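Local coordinates for beta-1,4-galactanase (Thielavia heterothallica, PDB 1HJS), which hydrolyses the beta-1,4-galactosidic linkages of type I arabinogalactans as a family 53 glycoside hydrolase of clan GH-A, at residues A[7-12]-A[34-39]. Sequence-based numbering, arbitrary orientation.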
loop_
_atom_site.group_PDB
_atom_site.type_symbol
_atom_site.label_atom_id
_atom_site.label_comp_id
_atom_site.label_asym_id
_atom_site.label_seq_id
_atom_site.Cartn_x
_atom_site.Cartn_y
_atom_site.Cartn_z
ATOM N N VAL A 7 6.695 3.547 -4.448
ATOM C CA VAL A 7 5.817 2.883 -5.390
ATOM C C VAL A 7 5.685 1.451 -4.905
ATOM O O VAL A 7 6.544 0.950 -4.169
ATOM C CB VAL A 7 6.411 2.844 -6.830
ATOM C CG1 VAL A 7 6.739 4.247 -7.305
ATOM C CG2 VAL A 7 7.659 1.949 -6.866
ATOM N N ASP A 8 4.595 0.806 -5.290
ATOM C CA ASP A 8 4.399 -0.591 -4.960
ATOM C C ASP A 8 4.912 -1.278 -6.231
ATOM O O ASP A 8 4.365 -1.067 -7.314
ATOM C CB ASP A 8 2.914 -0.889 -4.749
ATOM C CG ASP A 8 2.665 -2.323 -4.323
ATOM O OD1 ASP A 8 3.172 -3.243 -4.993
ATOM O OD2 ASP A 8 1.946 -2.530 -3.322
ATOM N N TRP A 9 5.971 -2.076 -6.108
ATOM C CA TRP A 9 6.548 -2.735 -7.276
ATOM C C TRP A 9 6.424 -4.256 -7.211
ATOM O O TRP A 9 7.171 -4.978 -7.873
ATOM C CB TRP A 9 8.023 -2.330 -7.404
ATOM C CG TRP A 9 8.954 -3.045 -6.451
ATOM C CD1 TRP A 9 8.695 -3.403 -5.154
ATOM C CD2 TRP A 9 10.292 -3.477 -6.726
ATOM N NE1 TRP A 9 9.790 -4.035 -4.610
ATOM C CE2 TRP A 9 10.784 -4.093 -5.552
ATOM C CE3 TRP A 9 11.126 -3.404 -7.854
ATOM C CZ2 TRP A 9 12.075 -4.634 -5.472
ATOM C CZ3 TRP A 9 12.413 -3.944 -7.773
ATOM C CH2 TRP A 9 12.870 -4.550 -6.589
ATOM N N SER A 10 5.459 -4.731 -6.432
ATOM C CA SER A 10 5.237 -6.164 -6.233
ATOM C C SER A 10 5.340 -7.064 -7.459
ATOM O O SER A 10 5.944 -8.133 -7.394
ATOM C CB SER A 10 3.875 -6.392 -5.569
ATOM O OG SER A 10 3.754 -5.646 -4.369
ATOM N N SER A 11 4.755 -6.634 -8.571
ATOM C CA SER A 11 4.755 -7.424 -9.802
ATOM C C SER A 11 6.089 -7.512 -10.543
ATOM O O SER A 11 6.168 -8.176 -11.576
ATOM C CB SER A 11 3.733 -6.847 -10.774
ATOM O OG SER A 11 4.185 -5.587 -11.243
ATOM N N VAL A 12 7.125 -6.849 -10.036
ATOM C CA VAL A 12 8.418 -6.850 -10.722
ATOM C C VAL A 12 8.903 -8.205 -11.252
ATOM O O VAL A 12 9.177 -8.331 -12.446
ATOM C CB VAL A 12 9.528 -6.210 -9.846
ATOM C CG1 VAL A 12 9.697 -6.976 -8.541
ATOM C CG2 VAL A 12 10.848 -6.170 -10.634
ATOM N N ASN A 34 16.899 -0.016 -9.679
ATOM C CA ASN A 34 17.867 1.049 -9.911
ATOM C C ASN A 34 17.221 2.209 -10.664
ATOM O O ASN A 34 17.564 3.368 -10.449
ATOM C CB ASN A 34 19.073 0.509 -10.681
ATOM C CG ASN A 34 19.783 -0.601 -9.927
ATOM O OD1 ASN A 34 20.114 -0.453 -8.751
ATOM N ND2 ASN A 34 20.018 -1.716 -10.599
ATOM N N ILE A 35 16.290 1.890 -11.555
ATOM C CA ILE A 35 15.580 2.925 -12.300
ATOM C C ILE A 35 14.754 3.731 -11.296
ATOM O O ILE A 35 14.754 4.959 -11.319
ATOM C CB ILE A 35 14.635 2.305 -13.351
ATOM C CG1 ILE A 35 15.457 1.585 -14.424
ATOM C CG2 ILE A 35 13.769 3.393 -13.980
ATOM C CD1 ILE A 35 14.623 0.841 -15.452
ATOM N N LEU A 36 14.055 3.029 -10.406
ATOM C CA LEU A 36 13.235 3.696 -9.395
ATOM C C LEU A 36 14.089 4.594 -8.505
ATOM O O LEU A 36 13.744 5.755 -8.263
ATOM C CB LEU A 36 12.505 2.660 -8.537
ATOM C CG LEU A 36 11.473 1.787 -9.260
ATOM C CD1 LEU A 36 10.976 0.693 -8.319
ATOM C CD2 LEU A 36 10.311 2.661 -9.745
ATOM N N ALA A 37 15.210 4.061 -8.027
ATOM C CA ALA A 37 16.104 4.825 -7.167
ATOM C C ALA A 37 16.626 6.068 -7.882
ATOM O O ALA A 37 16.706 7.142 -7.290
ATOM C CB ALA A 37 17.275 3.949 -6.717
ATOM N N ALA A 38 16.973 5.917 -9.156
ATOM C CA ALA A 38 17.500 7.031 -9.938
ATOM C C ALA A 38 16.467 8.133 -10.120
ATOM O O ALA A 38 16.822 9.298 -10.313
ATOM C CB ALA A 38 17.980 6.535 -11.301
ATOM N N ASN A 39 15.189 7.771 -10.050
ATOM C CA ASN A 39 14.129 8.756 -10.214
ATOM C C ASN A 39 13.547 9.321 -8.918
ATOM O O ASN A 39 12.464 9.912 -8.924
ATOM C CB ASN A 39 13.009 8.187 -11.087
ATOM C CG ASN A 39 13.397 8.117 -12.552
ATOM O OD1 ASN A 39 14.074 7.182 -12.991
ATOM N ND2 ASN A 39 12.985 9.118 -13.315
#
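Val7 and Trp9 meet Leu36 in a small, wholly apolar and buried contact. It joins the C-terminal end of the first barrel strand, 4-8, and the turn after it to helix 32-38, which comes after the short helix 12-17 in the chain. This is beta-alpha packing of a TIM barrel, with the helix lying outside the sheet. The two segments bury 116 Å² between them, and Leu36 supplies the whole helix side.

Val7 and Leu36 point toward each other and meet tip to tip. Val7 CG2 lies 3.8 Å from Leu36 CD1 and 4.0 Å from Leu36 CD2, so one methyl faces both ends of the leucine fork. Leu36 CG is anti to its own carbonyl carbon (chi1 -65°), and the extended second torsion carries CD1 out from the helix to the strand. The same CD1 is 4.1 Å from Trp9 CE3, on the benzene part of the indole, and approaches the ring obliquely. Val12 CG1 sits 3.9 Å above one face of that ring, near its rim.

Asp8, between the two apolar residues, points away from the helix. Its OD1 accepts from Ser10 OG at 2.6 Å. It also accepts from Ser10 N at 3.1 Å, nearly straight at 162°, which makes an Asx turn. Asp8 OD2 forms a salt bridge with Arg45. Trp9 to Val12 is a type I turn, closed by Val12 N to Trp9 O at 2.9 Å.

The strand end thus separates two environments. Toward the helix, the contact rests on van der Waals packing and probably on exclusion of water, and Val44 of the next strand shares in it by touching Leu36. The indole N-H has its own partner in Gln46. On the side away from the helix, Asp8 makes the salt bridge and the Asx turn, which probably helps to set the course of the chain as it leaves the strand.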